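Putative immunoglobulin A1 protease (Bacteroides ovatus, PDB 3N6Z) is of unproven function but may act as an immunoglobulin A1 protease, and folds as a parallel beta-helix. Local coordinates at residues 227-233 / 258-264; 221-227 / 252-258; 106-110 / 359-363. All blocks are in the same frame, centred on the assembly; numbering follows the deposited sequence.

Contact 1 of 3, residues 227-233 / 258-264; sequences KVGVGGF and DKSCDIA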
loop_
_atom_site.group_PDB
_atom_site.type_symbol
_atom_site.label_atom_id
_atom_site.label_comp_id
_atom_site.label_asym_id
_atom_site.label_seq_id
_atom_site.Cartn_x
_atom_site.Cartn_y
_atom_site.Cartn_z
ATOM N N LYS A 227 -2.662 -6.581 -9.152
ATOM C CA LYS A 227 -2.162 -5.700 -10.205
ATOM C C LYS A 227 -3.051 -5.795 -11.437
ATOM O O LYS A 227 -3.271 -6.902 -11.959
ATOM C CB LYS A 227 -0.734 -6.116 -10.574
ATOM C CG LYS A 227 -0.137 -5.335 -11.730
ATOM C CD LYS A 227 0.077 -3.849 -11.426
ATOM C CE LYS A 227 0.762 -3.085 -12.561
ATOM N NZ LYS A 227 0.044 -3.148 -13.864
ATOM N N VAL A 228 -3.496 -4.636 -11.912
ATOM C CA VAL A 228 -4.293 -4.515 -13.122
ATOM C C VAL A 228 -3.597 -3.655 -14.166
ATOM O O VAL A 228 -2.750 -2.811 -13.828
ATOM C CB VAL A 228 -5.724 -3.994 -12.838
ATOM C CG1 VAL A 228 -6.428 -4.945 -11.833
ATOM C CG2 VAL A 228 -5.738 -2.550 -12.369
ATOM N N GLY A 229 -3.967 -3.872 -15.425
ATOM C CA GLY A 229 -3.383 -3.171 -16.546
ATOM C C GLY A 229 -1.944 -3.555 -16.895
ATOM O O GLY A 229 -1.243 -4.263 -16.155
ATOM N N VAL A 230 -1.500 -3.051 -18.050
ATOM C CA VAL A 230 -0.147 -3.201 -18.535
ATOM C C VAL A 230 0.647 -1.951 -18.163
ATOM O O VAL A 230 0.189 -0.825 -18.407
ATOM C CB VAL A 230 -0.122 -3.475 -20.083
ATOM C CG1 VAL A 230 1.279 -3.416 -20.636
ATOM C CG2 VAL A 230 -0.730 -4.848 -20.374
ATOM N N GLY A 231 1.842 -2.180 -17.622
ATOM C CA GLY A 231 2.718 -1.117 -17.135
ATOM C C GLY A 231 2.520 -0.921 -15.632
ATOM O O GLY A 231 1.428 -1.122 -15.106
ATOM N N GLY A 232 3.576 -0.494 -14.939
ATOM C CA GLY A 232 3.573 -0.239 -13.496
ATOM C C GLY A 232 4.476 -1.179 -12.775
ATOM O O GLY A 232 4.811 -2.269 -13.271
ATOM N N PHE A 233 4.882 -0.778 -11.584
ATOM C CA PHE A 233 5.931 -1.525 -10.881
ATOM C C PHE A 233 5.909 -1.334 -9.380
ATOM O O PHE A 233 5.313 -0.379 -8.872
ATOM C CB PHE A 233 7.337 -1.201 -11.473
ATOM C CG PHE A 233 7.783 0.223 -11.279
ATOM C CD1 PHE A 233 8.480 0.598 -10.132
ATOM C CD2 PHE A 233 7.538 1.201 -12.245
ATOM C CE1 PHE A 233 8.915 1.926 -9.955
ATOM C CE2 PHE A 233 7.944 2.528 -12.044
ATOM C CZ PHE A 233 8.655 2.871 -10.945
ATOM N N ASP A 258 -3.368 -9.784 -12.791
ATOM C CA ASP A 258 -4.505 -10.181 -13.641
ATOM C C ASP A 258 -4.023 -10.755 -14.980
ATOM O O ASP A 258 -2.994 -10.360 -15.515
ATOM C CB ASP A 258 -5.398 -8.978 -13.931
ATOM C CG ASP A 258 -6.438 -8.733 -12.870
ATOM O OD1 ASP A 258 -6.286 -9.234 -11.728
ATOM O OD2 ASP A 258 -7.449 -8.026 -13.191
ATOM N N LYS A 259 -4.843 -11.643 -15.547
ATOM C CA LYS A 259 -4.601 -12.115 -16.905
ATOM C C LYS A 259 -4.504 -10.948 -17.871
ATOM O O LYS A 259 -5.198 -9.933 -17.717
ATOM C CB LYS A 259 -5.705 -13.062 -17.383
ATOM C CG LYS A 259 -5.842 -14.343 -16.557
ATOM C CD LYS A 259 -4.618 -15.241 -16.658
ATOM C CE LYS A 259 -4.837 -16.559 -15.924
ATOM N NZ LYS A 259 -5.774 -17.468 -16.627
ATOM N N SER A 260 -3.590 -11.074 -18.820
ATOM C CA SER A 260 -3.341 -10.065 -19.862
ATOM C C SER A 260 -2.743 -8.770 -19.335
ATOM O O SER A 260 -2.663 -7.776 -20.079
ATOM C CB SER A 260 -4.603 -9.767 -20.679
ATOM O OG SER A 260 -5.062 -10.957 -21.269
ATOM N N CYS A 261 -2.228 -8.814 -18.093
ATOM C CA CYS A 261 -1.636 -7.642 -17.450
ATOM C C CYS A 261 -0.187 -7.943 -17.111
ATOM O O CYS A 261 0.323 -9.030 -17.406
ATOM C CB CYS A 261 -2.453 -7.262 -16.211
ATOM S SG CYS A 261 -4.150 -6.831 -16.620
ATOM N N ASP A 262 0.515 -6.993 -16.513
ATOM C CA ASP A 262 1.909 -7.240 -16.174
ATOM C C ASP A 262 2.313 -6.382 -14.975
ATOM O O ASP A 262 1.536 -5.560 -14.455
ATOM C CB ASP A 262 2.840 -7.054 -17.404
ATOM C CG ASP A 262 3.071 -5.627 -17.823
ATOM O OD1 ASP A 262 2.705 -4.677 -17.100
ATOM O OD2 ASP A 262 3.642 -5.463 -18.933
ATOM N N ILE A 263 3.543 -6.604 -14.532
ATOM C CA ILE A 263 4.210 -5.796 -13.521
ATOM C C ILE A 263 5.695 -6.025 -13.649
ATOM O O ILE A 263 6.128 -7.071 -14.119
ATOM C CB ILE A 263 3.767 -6.209 -12.047
ATOM C CG1 ILE A 263 4.019 -5.062 -11.051
ATOM C CG2 ILE A 263 4.354 -7.553 -11.582
ATOM C CD1 ILE A 263 3.395 -5.278 -9.656
ATOM N N ALA A 264 6.469 -5.073 -13.145
ATOM C CA ALA A 264 7.881 -5.298 -12.798
ATOM C C ALA A 264 7.983 -5.181 -11.276
ATOM O O ALA A 264 7.424 -4.268 -10.687
ATOM C CB ALA A 264 8.825 -4.275 -13.505
HETATM O O HOH W 1 4.885 -3.503 -15.811
#
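K227 lays its aliphatic chain across I263, its CG 4.0 Å from I263 CB, where successive coils of a parallel beta-helix stack. Residues 227-233 loop out between strands 224-227 and 233-235; residues 258-264 make the equivalent loop one coil on, opening with a type II turn from D258 to C261. A long, flexible lysine suits this place. With CG anti to the backbone N (chi1 176°) and bends at chi2 and chi4, it turns its ammonium back over its own loop. NZ donates to the carbonyls of V228 and G231 from above their planes, and to D262 O, 2.9 Å away and nearly in line with that C=O. These carbonyls solvate the buried ammonium and tie its loop to the next; D262 OD1, 4.5 Å from NZ, lies beyond a salt bridge. The D262 side chain holds the same loop: its OD1 takes the G231 amide at 2.7 Å, almost straight (169°). G231 and G232 adopt backbone angles that would jam a CB against the preceding carbonyl, so glycine suits both. C261 directs SG at G229 N, 3.2 Å off, a buried amide without a hydrogen-bond partner. The strands are rejoined at the parallel pair F233 and A264, whose CB atoms lie 4.0 Å apart, while the F233 ring stacks on Y200. One water donates both to G232 O and to D262 OD1, each at 2.8 Å.

Contact 2 of 3, residues 221-227 / 252-258; sequences GGIAGRK and GILGQID. With SO4 (sulfate ion), chain C.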
loop_
_atom_site.group_PDB
_atom_site.type_symbol
_atom_site.label_atom_id
_atom_site.label_comp_id
_atom_site.label_asym_id
_atom_site.label_seq_id
_atom_site.Cartn_x
_atom_site.Cartn_y
_atom_site.Cartn_z
ATOM N N GLY A 221 -1.357 -9.699 -0.637
ATOM C CA GLY A 221 0.070 -9.389 -0.751
ATOM C C GLY A 221 0.566 -8.563 0.413
ATOM O O GLY A 221 -0.139 -7.687 0.916
ATOM N N GLY A 222 1.846 -8.713 0.742
ATOM C CA GLY A 222 2.448 -7.906 1.797
ATOM C C GLY A 222 2.387 -6.429 1.478
ATOM O O GLY A 222 2.203 -5.603 2.372
ATOM N N ILE A 223 2.559 -6.093 0.184
ATOM C CA ILE A 223 2.527 -4.712 -0.306
ATOM C C ILE A 223 1.221 -4.386 -1.051
ATOM O O ILE A 223 0.529 -3.405 -0.694
ATOM C CB ILE A 223 3.756 -4.389 -1.173
ATOM C CG1 ILE A 223 5.024 -4.535 -0.327
ATOM C CG2 ILE A 223 3.662 -2.990 -1.857
ATOM C CD1 ILE A 223 5.241 -3.486 0.774
ATOM N N ALA A 224 0.866 -5.181 -2.058
ATOM C CA ALA A 224 -0.324 -4.964 -2.870
ATOM C C ALA A 224 -1.048 -6.296 -3.048
ATOM O O ALA A 224 -0.422 -7.326 -3.292
ATOM C CB ALA A 224 0.056 -4.350 -4.234
ATOM N N GLY A 225 -2.375 -6.253 -3.064
ATOM C CA GLY A 225 -3.133 -7.465 -3.344
ATOM C C GLY A 225 -3.133 -7.909 -4.782
ATOM O O GLY A 225 -2.878 -9.093 -5.080
ATOM N N ARG A 226 -3.383 -6.964 -5.680
ATOM C CA ARG A 226 -3.691 -7.245 -7.063
ATOM C C ARG A 226 -3.051 -6.181 -7.955
ATOM O O ARG A 226 -2.970 -5.020 -7.569
ATOM C CB ARG A 226 -5.224 -7.255 -7.203
ATOM C CG ARG A 226 -5.786 -7.495 -8.589
ATOM C CD ARG A 226 -7.292 -7.285 -8.545
ATOM N NE ARG A 226 -7.879 -7.510 -9.866
ATOM C CZ ARG A 226 -9.076 -7.068 -10.232
ATOM N NH1 ARG A 226 -9.870 -6.458 -9.356
ATOM N NH2 ARG A 226 -9.486 -7.268 -11.490
ATOM N N LYS A 227 -2.662 -6.581 -9.152
ATOM C CA LYS A 227 -2.162 -5.700 -10.205
ATOM C C LYS A 227 -3.051 -5.795 -11.437
ATOM O O LYS A 227 -3.271 -6.902 -11.959
ATOM C CB LYS A 227 -0.734 -6.116 -10.574
ATOM C CG LYS A 227 -0.137 -5.335 -11.730
ATOM C CD LYS A 227 0.077 -3.849 -11.426
ATOM C CE LYS A 227 0.762 -3.085 -12.561
ATOM N NZ LYS A 227 0.044 -3.148 -13.864
ATOM N N GLY A 252 4.303 -12.613 -0.846
ATOM C CA GLY A 252 5.001 -11.756 0.106
ATOM C C GLY A 252 5.004 -10.297 -0.317
ATOM O O GLY A 252 5.013 -9.411 0.545
ATOM N N ILE A 253 4.994 -10.051 -1.621
ATOM C CA ILE A 253 4.902 -8.710 -2.170
ATOM C C ILE A 253 3.522 -8.457 -2.800
ATOM O O ILE A 253 2.838 -7.480 -2.441
ATOM C CB ILE A 253 6.039 -8.384 -3.164
ATOM C CG1 ILE A 253 7.401 -8.443 -2.461
ATOM C CG2 ILE A 253 5.841 -7.007 -3.802
ATOM C CD1 ILE A 253 7.655 -7.371 -1.397
ATOM N N LEU A 254 3.136 -9.326 -3.736
ATOM C CA LEU A 254 1.949 -9.129 -4.568
ATOM C C LEU A 254 1.125 -10.408 -4.582
ATOM O O LEU A 254 1.662 -11.481 -4.866
ATOM C CB LEU A 254 2.343 -8.731 -6.004
ATOM C CG LEU A 254 1.204 -8.607 -7.036
ATOM C CD1 LEU A 254 0.268 -7.416 -6.701
ATOM C CD2 LEU A 254 1.744 -8.539 -8.460
ATOM N N GLY A 255 -0.191 -10.310 -4.363
ATOM C CA GLY A 255 -1.061 -11.488 -4.484
ATOM C C GLY A 255 -1.203 -12.012 -5.907
ATOM O O GLY A 255 -0.835 -13.159 -6.186
ATOM N N GLN A 256 -1.706 -11.169 -6.796
ATOM C CA GLN A 256 -2.093 -11.565 -8.141
ATOM C C GLN A 256 -1.771 -10.539 -9.199
ATOM O O GLN A 256 -2.040 -9.352 -9.017
ATOM C CB GLN A 256 -3.603 -11.844 -8.204
ATOM C CG GLN A 256 -4.179 -11.975 -9.615
ATOM C CD GLN A 256 -5.587 -12.513 -9.659
ATOM O OE1 GLN A 256 -5.913 -13.497 -8.985
ATOM N NE2 GLN A 256 -6.440 -11.853 -10.459
ATOM N N ILE A 257 -1.284 -11.004 -10.334
ATOM C CA ILE A 257 -1.287 -10.238 -11.589
ATOM C C ILE A 257 -2.502 -10.715 -12.384
ATOM O O ILE A 257 -2.682 -11.922 -12.616
ATOM C CB ILE A 257 -0.005 -10.469 -12.447
ATOM C CG1 ILE A 257 1.271 -10.217 -11.634
ATOM C CG2 ILE A 257 -0.041 -9.566 -13.688
ATOM C CD1 ILE A 257 2.570 -10.658 -12.375
ATOM N N ASP A 258 -3.368 -9.784 -12.791
ATOM C CA ASP A 258 -4.505 -10.181 -13.641
ATOM C C ASP A 258 -4.023 -10.755 -14.980
ATOM O O ASP A 258 -2.994 -10.360 -15.515
ATOM C CB ASP A 258 -5.398 -8.978 -13.931
ATOM C CG ASP A 258 -6.438 -8.733 -12.870
ATOM O OD1 ASP A 258 -6.286 -9.234 -11.728
ATOM O OD2 ASP A 258 -7.449 -8.026 -13.191
HETATM S S SO4 C . -12.767 -5.702 -11.839
HETATM O O1 SO4 C . -13.576 -4.486 -11.918
HETATM O O2 SO4 C . -13.526 -6.869 -12.276
HETATM O O3 SO4 C . -11.601 -5.551 -12.703
HETATM O O4 SO4 C . -12.389 -5.882 -10.448
#
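R226 meets D258 side-on, two nitrogens to two oxygens: NE reaches OD1 at 3.0 Å (174°) and NH2 reaches OD2 at 2.8 Å, on the syn lone pair. Both oxygens sit at the edge of the guanidinium, near its plane, though the carboxylate itself is turned 33° from it. The arginine chain, extended from CG to NE, has the length to bring its head alongside the aspartate two residues beyond the paired Q256. Next outward, Q256 NE2 also donates to D258 OD1 at 2.9 Å, on the opposite face of the carboxylate from NE, so that one oxygen is held by two donors. Behind these polar groups the coils of the beta-helix pair in parallel, with A224 against L254 and R226 against Q256; I253 O accepts from both I223 N and A224 N. On the inner side, I223 and I253 lie side by side, CG1 to CD1 4.0 Å, and L254 CD1 covers A224 CB at 3.9 Å. The corners are tight: a CB on G221, G222 or G255 would clash with backbone of the other coil or its own, as befits the glycine-rich repeats. The remaining guanidinium edge binds a sulfate, NH1 to O4 at 2.8 Å and NH2 to O3. Although that ion probably comes from the crystallisation liquor, it suggests that R226, already neutralised in part by D258, can still attract a second anion.

Contact 3 of 3, residues 106-110 / 359-363; sequences SHVIK and FQWSE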
loop_
_atom_site.group_PDB
_atom_site.type_symbol
_atom_site.label_atom_id
_atom_site.label_comp_id
_atom_site.label_asym_id
_atom_site.label_seq_id
_atom_site.Cartn_x
_atom_site.Cartn_y
_atom_site.Cartn_z
ATOM N N SER A 106 7.618 13.218 6.421
ATOM C CA SER A 106 8.283 12.311 7.362
ATOM C C SER A 106 7.626 12.263 8.742
ATOM O O SER A 106 8.282 12.026 9.758
ATOM C CB SER A 106 9.792 12.613 7.463
ATOM O OG SER A 106 10.367 12.586 6.165
ATOM N N HIS A 107 6.319 12.457 8.757
ATOM C CA HIS A 107 5.494 12.285 9.935
ATOM C C HIS A 107 4.669 11.007 9.835
ATOM O O HIS A 107 4.543 10.388 8.765
ATOM C CB HIS A 107 4.566 13.491 10.143
ATOM C CG HIS A 107 5.290 14.779 10.309
ATOM N ND1 HIS A 107 5.920 15.140 11.475
ATOM C CD2 HIS A 107 5.483 15.795 9.445
ATOM C CE1 HIS A 107 6.476 16.333 11.309
ATOM N NE2 HIS A 107 6.222 16.755 10.093
ATOM N N VAL A 108 4.079 10.643 10.968
ATOM C CA VAL A 108 3.216 9.462 11.034
ATOM C C VAL A 108 1.780 9.844 11.369
ATOM O O VAL A 108 1.515 10.831 12.067
ATOM C CB VAL A 108 3.743 8.383 12.004
ATOM C CG1 VAL A 108 5.134 7.863 11.524
ATOM C CG2 VAL A 108 3.757 8.865 13.430
ATOM N N ILE A 109 0.866 9.038 10.854
ATOM C CA ILE A 109 -0.550 9.048 11.173
ATOM C C ILE A 109 -0.806 7.788 11.999
ATOM O O ILE A 109 -0.616 6.647 11.512
ATOM C CB ILE A 109 -1.417 9.042 9.920
ATOM C CG1 ILE A 109 -1.150 10.278 9.058
ATOM C CG2 ILE A 109 -2.927 8.981 10.290
ATOM C CD1 ILE A 109 -1.797 10.266 7.684
ATOM N N LYS A 110 -1.197 7.956 13.242
ATOM C CA LYS A 110 -1.375 6.851 14.195
ATOM C C LYS A 110 -2.841 6.528 14.401
ATOM O O LYS A 110 -3.705 7.414 14.423
ATOM C CB LYS A 110 -0.751 7.204 15.569
ATOM C CG LYS A 110 0.679 7.557 15.562
ATOM C CD LYS A 110 1.286 7.540 16.987
ATOM C CE LYS A 110 1.278 6.154 17.607
ATOM N NZ LYS A 110 2.303 6.041 18.709
ATOM N N PHE A 359 12.658 3.240 8.338
ATOM C CA PHE A 359 13.185 4.490 7.848
ATOM C C PHE A 359 13.883 5.211 8.974
ATOM O O PHE A 359 13.565 5.018 10.154
ATOM C CB PHE A 359 12.085 5.414 7.281
ATOM C CG PHE A 359 11.289 4.839 6.127
ATOM C CD1 PHE A 359 11.805 3.925 5.233
ATOM C CD2 PHE A 359 10.003 5.296 5.935
ATOM C CE1 PHE A 359 11.045 3.469 4.169
ATOM C CE2 PHE A 359 9.239 4.880 4.860
ATOM C CZ PHE A 359 9.767 3.940 4.004
ATOM N N GLN A 360 14.753 6.134 8.595
ATOM C CA GLN A 360 15.453 6.943 9.586
ATOM C C GLN A 360 14.483 7.767 10.427
ATOM O O GLN A 360 14.765 8.056 11.586
ATOM C CB GLN A 360 16.501 7.784 8.890
ATOM C CG GLN A 360 17.652 6.863 8.462
ATOM C CD GLN A 360 18.697 7.514 7.647
ATOM O OE1 GLN A 360 19.010 8.684 7.851
ATOM N NE2 GLN A 360 19.264 6.762 6.688
ATOM N N TRP A 361 13.320 8.099 9.857
ATOM C CA TRP A 361 12.272 8.874 10.523
ATOM C C TRP A 361 11.089 8.047 11.048
ATOM O O TRP A 361 10.149 8.602 11.585
ATOM C CB TRP A 361 11.771 9.955 9.593
ATOM C CG TRP A 361 11.343 9.545 8.237
ATOM C CD1 TRP A 361 12.101 9.577 7.121
ATOM C CD2 TRP A 361 10.027 9.093 7.817
ATOM N NE1 TRP A 361 11.367 9.156 6.025
ATOM C CE2 TRP A 361 10.087 8.892 6.420
ATOM C CE3 TRP A 361 8.811 8.887 8.474
ATOM C CZ2 TRP A 361 8.979 8.462 5.668
ATOM C CZ3 TRP A 361 7.721 8.470 7.743
ATOM C CH2 TRP A 361 7.818 8.255 6.341
ATOM N N SER A 362 11.124 6.724 10.916
ATOM C CA SER A 362 10.057 5.877 11.431
ATOM C C SER A 362 9.907 6.059 12.923
ATOM O O SER A 362 10.905 6.232 13.652
ATOM C CB SER A 362 10.299 4.399 11.088
ATOM O OG SER A 362 10.297 4.164 9.683
ATOM N N GLU A 363 8.660 6.049 13.380
ATOM C CA GLU A 363 8.385 6.092 14.805
ATOM C C GLU A 363 8.973 4.850 15.489
ATOM O O GLU A 363 8.929 3.730 14.959
ATOM C CB GLU A 363 6.887 6.209 15.087
ATOM C CG GLU A 363 6.630 6.514 16.549
ATOM C CD GLU A 363 5.195 6.723 16.905
ATOM O OE1 GLU A 363 4.423 5.757 16.806
ATOM O OE2 GLU A 363 4.859 7.831 17.382
ATOM O OXT GLU A 363 9.518 4.970 16.608
HETATM O O HOH W 2 8.059 10.272 12.036
#
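S106 sets its CB over one face of the W361 indole, 3.6 Å from the centroid of the five-membered ring and 15° off its normal, a CH-pi contact; the short serine side chain lets it come this close. On the other face lies F359, its CD2 3.3 Å above the indole plane, so the broad tryptophan is layered between F359 of its own turn and the corner at S106. A chi1 of 52° places its CG between the backbone N and the carbonyl carbon, within reach of S106. An alanine here is likely to open a gap between S106 and F359, leaving both without their flat packing surface. Residues 107-110 form a strand in one face of the parallel beta-helix, paired with strands 79-80 and 133-136, and S106 marks the corner before it; the C-terminal tail lies against this corner through a type I turn from F359 to S362, which carries W361. S362 N closes that turn, donating to F359 O at 3.1 Å, and F359 N adds a bond to S362 OG, a hydroxyl also bonded to Y205. A water donates to S106 O at 2.9 Å and to W361 O at 2.7 Å, bridging coil and tail. At the far ends, the long, oppositely charged chains of K110 and E363 span from strand to chain terminus, NZ forming a salt bridge to the syn side of OE1, 2.9 Å away.

Contacts 1 and 2 belong to the same two successive coils and share K227 and D258; their centres are 11 Å apart. Contact 2 covers the strand pair and contact 1 the loops that follow it. The hydrophobic interior joins them, I263 CG2 packing on I257 CD1 at 3.7 Å and I263 CD1 on L254 CD2 at 3.8 Å. The sulfate at contact 2 and the glycerol about 3 Å from the D262 side chain probably come from the crystallisation liquor, so neither marks an active site with certainty. Contact 3 lies on the opposite side of the chain's centre, about 24 Å from contact 2 and 30 Å from contact 1 between centres, closing a chain loop around both.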